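Side-chain contacts in putative histidinol-phosphate aminotransferase (Erwinia carotovora atroseptica, PDB 3LY1), which probably transfers amino groups with pyridoxal 5'-phosphate as cofactor, as a class-II member of the aminotransferases: residues A[54-59]-A[71-76]; A[62-67]-A[224-229]; A[85-90]-A[236-241]; A[210-213]-A[217-220]. All coordinates share one frame; numbering follows the deposited sequence.

Contact 1: residues A[54-59]-A[71-76]; sequences LMLGNK and ILLTAG. With PLP (pyridoxal-5'-phosphate), chain E.
Beside the outer strand whose C-terminal end leads into the pyridoxal-phosphate site, L56 and G57 of helix 50-63 pack onto L73 and I71 of that strand, 71-74 of the large sheet. Helix and strand axes come within 8.7 Å at an angle of 129°, and the strand's side chains lie against the helix backbone at G57. L56 holds CG anti to its backbone N (chi1 -177°), which swings the branched end over the strand until its CD2 meets CD2 of L73 at 3.6 Å. The other methyl of L73, CD1, rests 4.0 Å from the backbone N of G57. Further back along the strand, CG1 of I71 lies 4.0 Å from the carbonyl O of G57, a loose van der Waals approach to the helix backbone. A252 and L253 of helix 246-255 pack on L56 as well. Where the strand gives way to a turn, T74 OG1 donates a 2.7 Å bond to G76 O, from above the carbonyl plane. G76 has positive phi and puts its CA 3.6 Å from O1P of the cofactor. A strand turning through glycine into a helix whose first residues meet the phosphate is a feature of fold type I aminotransferases.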
# COMPACT_ATOMS: atom_id res chain seq x y z
N LEU A 54 -11.90 -1.76 -9.63
CA LEU A 54 -12.57 -0.97 -10.67
C LEU A 54 -13.93 -0.49 -10.17
O LEU A 54 -14.26 0.69 -10.30
CB LEU A 54 -12.66 -1.75 -12.01
CG LEU A 54 -11.35 -2.02 -12.76
CD1 LEU A 54 -11.61 -2.86 -14.02
CD2 LEU A 54 -10.66 -0.74 -13.18
N MSE A 55 -14.73 -1.37 -9.56
CA MSE A 55 -16.03 -0.98 -9.06
C MSE A 55 -15.97 0.10 -7.96
O MSE A 55 -16.79 1.03 -7.94
CB MSE A 55 -16.78 -2.21 -8.53
CG MSE A 55 -16.98 -3.32 -9.56
SE MSE A 55 -18.11 -2.85 -11.07
CE MSE A 55 -16.78 -2.69 -12.49
N LEU A 56 -15.05 -0.05 -7.02
CA LEU A 56 -14.85 0.96 -5.95
C LEU A 56 -14.45 2.32 -6.53
O LEU A 56 -14.97 3.34 -6.12
CB LEU A 56 -13.80 0.49 -4.93
CG LEU A 56 -13.53 1.39 -3.71
CD1 LEU A 56 -14.84 1.71 -2.96
CD2 LEU A 56 -12.49 0.74 -2.80
N GLY A 57 -13.56 2.30 -7.51
CA GLY A 57 -13.14 3.54 -8.22
C GLY A 57 -14.34 4.24 -8.87
O GLY A 57 -14.50 5.45 -8.73
N ASN A 58 -15.19 3.46 -9.52
CA ASN A 58 -16.38 3.98 -10.19
C ASN A 58 -17.39 4.52 -9.18
O ASN A 58 -17.98 5.57 -9.41
CB ASN A 58 -17.06 2.91 -11.03
CG ASN A 58 -16.23 2.46 -12.22
OD1 ASN A 58 -15.30 3.13 -12.62
ND2 ASN A 58 -16.62 1.33 -12.81
N LYS A 59 -17.54 3.83 -8.06
CA LYS A 59 -18.44 4.28 -7.02
C LYS A 59 -17.96 5.60 -6.36
O LYS A 59 -18.77 6.47 -6.08
CB LYS A 59 -18.57 3.16 -5.99
CG LYS A 59 -19.80 3.20 -5.13
CD LYS A 59 -19.84 2.02 -4.14
CE LYS A 59 -21.27 1.45 -3.89
NZ LYS A 59 -22.25 2.47 -3.46
N ILE A 71 -10.23 9.69 -10.03
CA ILE A 71 -10.03 8.97 -8.76
C ILE A 71 -8.74 8.14 -8.81
O ILE A 71 -8.51 7.39 -9.75
CB ILE A 71 -11.24 8.05 -8.44
CG1 ILE A 71 -12.51 8.88 -8.31
CG2 ILE A 71 -11.04 7.21 -7.11
CD1 ILE A 71 -12.38 10.06 -7.29
N LEU A 72 -7.90 8.25 -7.77
CA LEU A 72 -6.80 7.32 -7.53
C LEU A 72 -6.94 6.68 -6.18
O LEU A 72 -6.88 7.38 -5.16
CB LEU A 72 -5.42 8.01 -7.58
CG LEU A 72 -4.18 7.13 -7.42
CD1 LEU A 72 -3.96 6.24 -8.64
CD2 LEU A 72 -2.95 8.03 -7.25
N LEU A 73 -7.14 5.36 -6.17
CA LEU A 73 -7.22 4.60 -4.94
C LEU A 73 -5.85 4.33 -4.40
O LEU A 73 -4.90 4.02 -5.15
CB LEU A 73 -7.97 3.27 -5.15
CG LEU A 73 -9.49 3.22 -5.11
CD1 LEU A 73 -9.92 1.97 -5.89
CD2 LEU A 73 -10.06 3.27 -3.69
N THR A 74 -5.71 4.47 -3.08
CA THR A 74 -4.41 4.38 -2.43
C THR A 74 -4.58 3.61 -1.13
O THR A 74 -5.73 3.40 -0.60
CB THR A 74 -3.74 5.80 -2.16
OG1 THR A 74 -4.54 6.56 -1.24
CG2 THR A 74 -3.50 6.66 -3.48
N ALA A 75 -3.46 3.11 -0.64
CA ALA A 75 -3.48 2.33 0.62
C ALA A 75 -3.43 3.28 1.80
O ALA A 75 -2.35 3.64 2.30
CB ALA A 75 -2.35 1.29 0.67
N GLY A 76 -4.61 3.76 2.17
CA GLY A 76 -4.79 4.91 3.06
C GLY A 76 -4.43 6.21 2.38
O GLY A 76 -3.78 6.21 1.35
N1 PLP E . -4.32 12.88 6.98
C2 PLP E . -4.51 13.26 8.29
C2A PLP E . -4.85 14.70 8.59
C3 PLP E . -4.36 12.29 9.29
O3 PLP E . -4.53 12.66 10.58
C4 PLP E . -4.02 10.97 8.94
C4A PLP E . -3.98 9.89 9.99
O4A PLP E . -3.32 10.14 10.99
C5 PLP E . -3.81 10.61 7.60
C6 PLP E . -3.96 11.61 6.64
C5A PLP E . -3.42 9.21 7.18
O4P PLP E . -4.40 8.20 7.49
P PLP E . -4.58 6.91 6.57
O1P PLP E . -3.29 6.50 5.92
O2P PLP E . -5.63 7.36 5.59
O3P PLP E . -5.10 5.89 7.57

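Contact 2: residues A[62-67]-A[224-229]; sequences AHHQVE and YAVAHP. With EDO (1,2-ethanediol), chain H.
H64 and Y224 meet through a short, almost straight hydrogen bond, NE2 to OH at 2.7 Å and 173°, in which either could be the donor. The hydroxyl lies in the plane of the imidazole, and the rings meet rim to rim, their planes 61° apart. Y224 reaches this point with CG between its backbone N and carbonyl carbon (chi1 61°). The imidazole is packed on both faces: V226 CG2 sits 3.9 Å above the centre of one, and H63 CD2 lies 3.6 Å above the opposite one, toward the rim. Because ND1 of H64 is hydrogen-bonded to S195 OG, both ring nitrogens are engaged, which should fix the ring's rotation. H64 stands where helix 50-63 ends in a Schellman motif with Q65, at positive phi, as the C-prime residue; the helix terminus thereby packs on strand 223-226, which lies next to edge strand 71-74 in the large sheet. The packing is looser toward the less buried V66, whose CG2 comes only to 4.3 Å from V226 CG1. On the other flank a 1,2-ethanediol, probably from the crystallisation liquor, bonds through O1 to Y224 OH at 2.8 Å. Its O2 lies over one face of the exposed H63 ring.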
# COMPACT_ATOMS: atom_id res chain seq x y z
N ALA A 62 -18.65 8.46 -8.86
CA ALA A 62 -20.06 8.88 -8.76
C ALA A 62 -20.32 9.72 -7.50
O ALA A 62 -20.98 10.75 -7.57
CB ALA A 62 -21.03 7.68 -8.84
N HIS A 63 -19.76 9.31 -6.36
CA HIS A 63 -19.91 10.05 -5.11
C HIS A 63 -19.40 11.48 -5.22
O HIS A 63 -19.98 12.38 -4.66
CB HIS A 63 -19.16 9.35 -3.99
CG HIS A 63 -19.32 10.00 -2.66
ND1 HIS A 63 -20.49 9.90 -1.92
CD2 HIS A 63 -18.49 10.79 -1.94
CE1 HIS A 63 -20.35 10.60 -0.80
NE2 HIS A 63 -19.14 11.13 -0.78
N HIS A 64 -18.30 11.67 -5.92
CA HIS A 64 -17.69 12.99 -6.05
C HIS A 64 -18.07 13.72 -7.33
O HIS A 64 -17.48 14.75 -7.64
CB HIS A 64 -16.17 12.86 -5.95
CG HIS A 64 -15.70 12.61 -4.56
ND1 HIS A 64 -15.62 13.62 -3.63
CD2 HIS A 64 -15.35 11.48 -3.93
CE1 HIS A 64 -15.21 13.11 -2.48
NE2 HIS A 64 -15.04 11.81 -2.63
N GLN A 65 -19.05 13.18 -8.07
CA GLN A 65 -19.49 13.71 -9.38
C GLN A 65 -18.33 14.05 -10.31
O GLN A 65 -18.25 15.16 -10.87
CB GLN A 65 -20.42 14.93 -9.23
CG GLN A 65 -21.64 14.67 -8.36
CD GLN A 65 -22.39 15.96 -7.97
OE1 GLN A 65 -23.02 16.00 -6.93
NE2 GLN A 65 -22.30 17.00 -8.80
N VAL A 66 -17.46 13.06 -10.49
CA VAL A 66 -16.33 13.15 -11.42
C VAL A 66 -16.35 11.86 -12.23
O VAL A 66 -17.18 10.97 -11.97
CB VAL A 66 -14.99 13.30 -10.68
CG1 VAL A 66 -14.91 14.68 -9.98
CG2 VAL A 66 -14.72 12.11 -9.69
N GLU A 67 -15.49 11.76 -13.23
CA GLU A 67 -15.36 10.51 -13.99
C GLU A 67 -14.26 9.63 -13.33
O GLU A 67 -13.55 10.12 -12.47
CB GLU A 67 -15.05 10.80 -15.46
CG GLU A 67 -16.11 11.66 -16.17
CD GLU A 67 -17.48 10.95 -16.29
OE1 GLU A 67 -17.58 9.72 -16.07
OE2 GLU A 67 -18.48 11.61 -16.64
N TYR A 224 -8.08 7.53 -0.95
CA TYR A 224 -8.12 7.93 -2.34
C TYR A 224 -7.81 9.42 -2.52
O TYR A 224 -7.84 10.20 -1.54
CB TYR A 224 -9.45 7.55 -3.02
CG TYR A 224 -10.68 8.19 -2.43
CD1 TYR A 224 -11.26 7.69 -1.28
CD2 TYR A 224 -11.28 9.29 -3.04
CE1 TYR A 224 -12.41 8.25 -0.75
CE2 TYR A 224 -12.41 9.88 -2.50
CZ TYR A 224 -12.99 9.35 -1.37
OH TYR A 224 -14.12 9.95 -0.85
N ALA A 225 -7.43 9.77 -3.74
CA ALA A 225 -7.30 11.16 -4.20
C ALA A 225 -8.41 11.47 -5.23
O ALA A 225 -8.83 10.59 -6.02
CB ALA A 225 -5.92 11.44 -4.76
N VAL A 226 -8.87 12.71 -5.22
CA VAL A 226 -9.77 13.25 -6.23
C VAL A 226 -9.08 14.45 -6.88
O VAL A 226 -8.54 15.34 -6.18
CB VAL A 226 -11.13 13.64 -5.65
CG1 VAL A 226 -12.14 13.91 -6.80
CG2 VAL A 226 -11.64 12.56 -4.65
N ALA A 227 -8.99 14.47 -8.21
CA ALA A 227 -8.36 15.59 -8.90
C ALA A 227 -8.72 15.57 -10.38
O ALA A 227 -9.36 14.64 -10.86
CB ALA A 227 -6.85 15.54 -8.71
N HIS A 228 -8.28 16.59 -11.12
CA HIS A 228 -8.45 16.57 -12.58
C HIS A 228 -7.73 15.31 -13.09
O HIS A 228 -6.74 14.90 -12.50
CB HIS A 228 -7.85 17.84 -13.19
CG HIS A 228 -8.12 18.00 -14.66
ND1 HIS A 228 -7.22 17.63 -15.64
CD2 HIS A 228 -9.17 18.57 -15.31
CE1 HIS A 228 -7.72 17.92 -16.83
NE2 HIS A 228 -8.91 18.48 -16.66
N PRO A 229 -8.21 14.70 -14.19
CA PRO A 229 -7.50 13.51 -14.65
C PRO A 229 -6.02 13.67 -14.96
O PRO A 229 -5.30 12.72 -14.76
CB PRO A 229 -8.25 13.13 -15.91
CG PRO A 229 -9.61 13.53 -15.63
CD PRO A 229 -9.47 14.89 -14.93
C1 EDO H . -15.36 7.98 1.40
O1 EDO H . -15.01 9.31 1.74
C2 EDO H . -16.66 8.01 0.61
O2 EDO H . -17.73 8.10 1.54

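Contact 3: residues A[85-90]-A[236-241]; sequences IEAYAS and GRYVAG. With EDO (1,2-ethanediol), chain I.
E86 and Y238 bring their CA atoms to 6.7 Å where the last turn of helix 76-88 meets the irregular loop 236-241, which joins helices 229-235 and 246-255. The helix is the one whose start serves the cofactor phosphate in this fold type I domain; here its far end lies at the dimer interface. Y238 carries CG anti to its carbonyl carbon (chi1 -59°) and lays its ring along the helix backbone. E86 O is 4.1 Å above one face, toward the rim, and A87 N lies over that face as well. A87 meets the CD2/CE2 rim from the same side, its CA 3.7 Å from Y238 CE2 and its CB 4.0 Å from CD2. The E86 side chain crosses obliquely at the CG/CD1 part of that same face: CB makes an off-centre CH-pi contact 4.2 Å from the centroid, and OE1 comes within 3.3 Å of CD1, with the carboxylate turned 78° from the ring plane. OE2 is held by a salt bridge to R82, whose NH1 also donates to Y238 O. That arginine probably eases the charge where OE1 approaches OE1 of E86 in the second subunit; E86 packs on Y238 of the second subunit, and Y238 on E86 of that subunit. At the phenol end, a water donates to A87 O at 2.8 Å and lies 3.1 Å from Y238 OH.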
# COMPACT_ATOMS: atom_id res chain seq x y z
N ILE A 85 3.02 14.57 -3.21
CA ILE A 85 4.29 15.31 -3.05
C ILE A 85 5.32 14.85 -4.09
O ILE A 85 5.99 15.67 -4.74
CB ILE A 85 4.88 15.15 -1.61
CG1 ILE A 85 3.92 15.71 -0.54
CG2 ILE A 85 6.32 15.78 -1.51
CD1 ILE A 85 3.75 17.18 -0.57
N GLU A 86 5.45 13.54 -4.29
CA GLU A 86 6.44 13.05 -5.28
C GLU A 86 6.11 13.55 -6.69
O GLU A 86 7.01 13.88 -7.49
CB GLU A 86 6.54 11.50 -5.22
CG GLU A 86 7.32 10.99 -3.98
CD GLU A 86 7.59 9.48 -4.04
OE1 GLU A 86 7.59 8.91 -5.15
OE2 GLU A 86 7.80 8.87 -2.98
N ALA A 87 4.83 13.60 -7.02
CA ALA A 87 4.39 13.99 -8.34
C ALA A 87 4.73 15.44 -8.67
O ALA A 87 5.01 15.74 -9.82
CB ALA A 87 2.86 13.75 -8.51
N TYR A 88 4.73 16.31 -7.65
CA TYR A 88 4.88 17.75 -7.83
C TYR A 88 6.17 18.31 -7.24
O TYR A 88 6.41 19.52 -7.30
CB TYR A 88 3.62 18.46 -7.30
CG TYR A 88 2.49 18.22 -8.26
CD1 TYR A 88 2.37 18.97 -9.42
CD2 TYR A 88 1.63 17.15 -8.09
CE1 TYR A 88 1.39 18.72 -10.35
CE2 TYR A 88 0.64 16.88 -9.00
CZ TYR A 88 0.53 17.68 -10.15
OH TYR A 88 -0.45 17.41 -11.08
N ALA A 89 7.03 17.43 -6.75
CA ALA A 89 8.30 17.82 -6.19
C ALA A 89 9.33 18.20 -7.25
O ALA A 89 9.35 17.64 -8.33
CB ALA A 89 8.83 16.67 -5.32
N SER A 90 10.18 19.16 -6.93
CA SER A 90 11.41 19.36 -7.67
C SER A 90 12.39 20.03 -6.72
O SER A 90 11.99 20.48 -5.65
CB SER A 90 11.18 20.22 -8.92
OG SER A 90 10.69 21.50 -8.56
N GLY A 236 -0.34 8.83 -10.18
CA GLY A 236 -0.35 7.41 -10.36
C GLY A 236 0.97 6.80 -10.77
O GLY A 236 1.15 5.59 -10.64
N ARG A 237 1.89 7.65 -11.25
CA ARG A 237 3.23 7.21 -11.58
C ARG A 237 4.07 6.95 -10.31
O ARG A 237 5.14 6.36 -10.40
CB ARG A 237 3.87 8.21 -12.55
CG ARG A 237 3.18 8.20 -13.95
CD ARG A 237 3.36 9.49 -14.77
NE ARG A 237 4.72 9.68 -15.24
CZ ARG A 237 5.24 9.14 -16.34
NH1 ARG A 237 4.52 8.35 -17.12
NH2 ARG A 237 6.51 9.38 -16.64
N TYR A 238 3.56 7.33 -9.13
CA TYR A 238 4.28 7.21 -7.85
C TYR A 238 3.64 6.25 -6.87
O TYR A 238 4.02 6.22 -5.69
CB TYR A 238 4.53 8.60 -7.25
CG TYR A 238 5.34 9.40 -8.22
CD1 TYR A 238 6.71 9.22 -8.33
CD2 TYR A 238 4.73 10.26 -9.10
CE1 TYR A 238 7.44 9.91 -9.28
CE2 TYR A 238 5.46 10.94 -10.05
CZ TYR A 238 6.81 10.75 -10.12
OH TYR A 238 7.51 11.45 -11.07
N VAL A 239 2.71 5.44 -7.37
CA VAL A 239 2.18 4.28 -6.64
C VAL A 239 2.30 3.07 -7.58
O VAL A 239 2.48 3.24 -8.80
CB VAL A 239 0.72 4.47 -6.16
CG1 VAL A 239 0.62 5.62 -5.17
CG2 VAL A 239 -0.23 4.66 -7.35
N ALA A 240 2.29 1.87 -7.01
CA ALA A 240 2.44 0.65 -7.79
C ALA A 240 1.04 0.15 -8.17
O ALA A 240 0.51 -0.88 -7.68
CB ALA A 240 3.26 -0.41 -7.03
N GLY A 241 0.42 0.92 -9.03
CA GLY A 241 -0.93 0.67 -9.45
C GLY A 241 -1.92 0.89 -8.33
O GLY A 241 -1.61 1.48 -7.29
C1 EDO I . 4.03 22.22 -7.89
O1 EDO I . 4.96 21.56 -8.78
C2 EDO I . 3.36 23.43 -8.53
O2 EDO I . 2.79 23.12 -9.82
O HOH W 1 6.04 14.03 -11.77

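Contact 4: residues A[210-213]-A[217-220]; sequences TFSK and MAGM. With PLP (pyridoxal-5'-phosphate), chain E.
M217, a selenomethionine, runs alongside F211 and points the same way. Its CB lies 3.4 Å from the carbonyl O of F211, and CG passes the same oxygen. SE then comes to 4.1 Å from CD2 of the ring, a Met-aromatic contact that meets the phenyl obliquely, 58° off its normal. The bend at the last torsion (chi3 35°) turns the terminal CE back to 4.1 Å from F211 CB. The backbone N of M217 donates to F211 O at 3.0 Å with a bent N-H angle of 142°, closing a turn within the connection between strands 205-210 and 223-226. The chain leaving strand 205-210 carries T-F-S-K, whose lysine stands where fold type I relatives form the aldimine, and K213 probably does so here. T210 OG1 accepts from S212 N in an ST turn and itself donates to O2P of the cofactor at 2.6 Å. S212 OG donates to O3P at 2.5 Å and accepts from a water 2.8 Å away, which also donates to M217 O, so the phosphate grip is tied to the second segment. A218 packs its CB against CB of S212, and R221, another pocket residue, bonds to A218 O. K213 extends beyond its chi2 bend to the aldehyde, NZ 3.5 Å from C4A of the cofactor and not bonded to it covalently; Y48 OH of the second subunit is hydrogen-bonded to that NZ.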
# COMPACT_ATOMS: atom_id res chain seq x y z
N THR A 210 -9.96 9.40 3.12
CA THR A 210 -9.60 8.11 3.70
C THR A 210 -10.85 7.44 4.27
O THR A 210 -11.77 8.13 4.63
CB THR A 210 -8.54 8.26 4.81
OG1 THR A 210 -8.14 6.95 5.26
CG2 THR A 210 -9.06 9.10 5.96
N PHE A 211 -10.84 6.11 4.34
CA PHE A 211 -11.86 5.33 5.07
C PHE A 211 -11.47 5.07 6.55
O PHE A 211 -12.17 4.34 7.28
CB PHE A 211 -12.11 4.01 4.35
CG PHE A 211 -12.95 4.12 3.11
CD1 PHE A 211 -12.42 4.51 1.87
CD2 PHE A 211 -14.29 3.85 3.17
CE1 PHE A 211 -13.24 4.60 0.74
CE2 PHE A 211 -15.11 3.92 2.03
CZ PHE A 211 -14.59 4.30 0.82
N SER A 212 -10.35 5.62 6.98
CA SER A 212 -9.74 5.30 8.27
C SER A 212 -10.48 5.96 9.46
O SER A 212 -10.23 5.56 10.58
CB SER A 212 -8.28 5.73 8.30
OG SER A 212 -7.46 4.94 7.48
N LYS A 213 -11.35 6.94 9.23
CA LYS A 213 -11.89 7.76 10.34
C LYS A 213 -13.40 7.58 10.51
O LYS A 213 -13.80 6.66 11.21
CB LYS A 213 -11.47 9.22 10.19
CG LYS A 213 -9.94 9.42 9.92
CD LYS A 213 -9.02 8.96 11.05
CE LYS A 213 -7.55 9.06 10.70
NZ LYS A 213 -6.66 8.61 11.82
N MSE A 217 -12.07 2.28 9.50
CA MSE A 217 -11.31 1.20 8.84
C MSE A 217 -9.82 1.51 8.74
O MSE A 217 -9.16 1.10 7.76
CB MSE A 217 -11.88 0.96 7.44
CG MSE A 217 -13.33 0.57 7.40
SE MSE A 217 -14.16 0.51 5.54
CE MSE A 217 -12.74 -0.07 4.73
N ALA A 218 -9.26 2.19 9.75
CA ALA A 218 -7.84 2.53 9.76
C ALA A 218 -6.99 1.33 9.36
O ALA A 218 -6.17 1.45 8.51
CB ALA A 218 -7.39 3.10 11.14
N GLY A 219 -7.24 0.16 9.94
CA GLY A 219 -6.37 -1.00 9.68
C GLY A 219 -6.63 -1.69 8.35
O GLY A 219 -5.95 -2.65 8.04
N MSE A 220 -7.61 -1.24 7.60
CA MSE A 220 -7.93 -1.80 6.31
C MSE A 220 -7.20 -1.11 5.15
O MSE A 220 -7.12 -1.67 4.05
CB MSE A 220 -9.43 -1.79 6.09
CG MSE A 220 -10.18 -2.69 7.00
SE MSE A 220 -10.22 -4.59 6.36
CE MSE A 220 -8.63 -5.24 7.31
N1 PLP E . -4.32 12.88 6.98
C2 PLP E . -4.51 13.26 8.29
C2A PLP E . -4.85 14.70 8.59
C3 PLP E . -4.36 12.29 9.29
O3 PLP E . -4.53 12.66 10.58
C4 PLP E . -4.02 10.97 8.94
C4A PLP E . -3.98 9.89 9.99
O4A PLP E . -3.32 10.14 10.99
C5 PLP E . -3.81 10.61 7.60
C6 PLP E . -3.96 11.61 6.64
C5A PLP E . -3.42 9.21 7.18
O4P PLP E . -4.40 8.20 7.49
P PLP E . -4.58 6.91 6.57
O1P PLP E . -3.29 6.50 5.92
O2P PLP E . -5.63 7.36 5.59
O3P PLP E . -5.10 5.89 7.57
O HOH W 2 -8.20 2.83 5.80

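Contacts 1 and 2 lie about 9 Å apart between centres, alternate their segments along the chain and share helix 50-63, which packs across the neighbouring strands 71-74 and 223-226 of the large sheet; the two touch through L72 and A225. Contact 1 closes before contact 3 opens, their centres about 16 Å apart. Contact 4, nested in the chain inside the loops closed by contacts 2 and 3, touches contact 2 where F211 meets Y224. Contacts 1 and 4 both reach the cofactor, while contacts 3 and 4, about 22 Å apart between centres, both touch the second subunit. Strand 71-74 and helix 76-88 thus run from the sheet edge past the phosphate to the dimer interface.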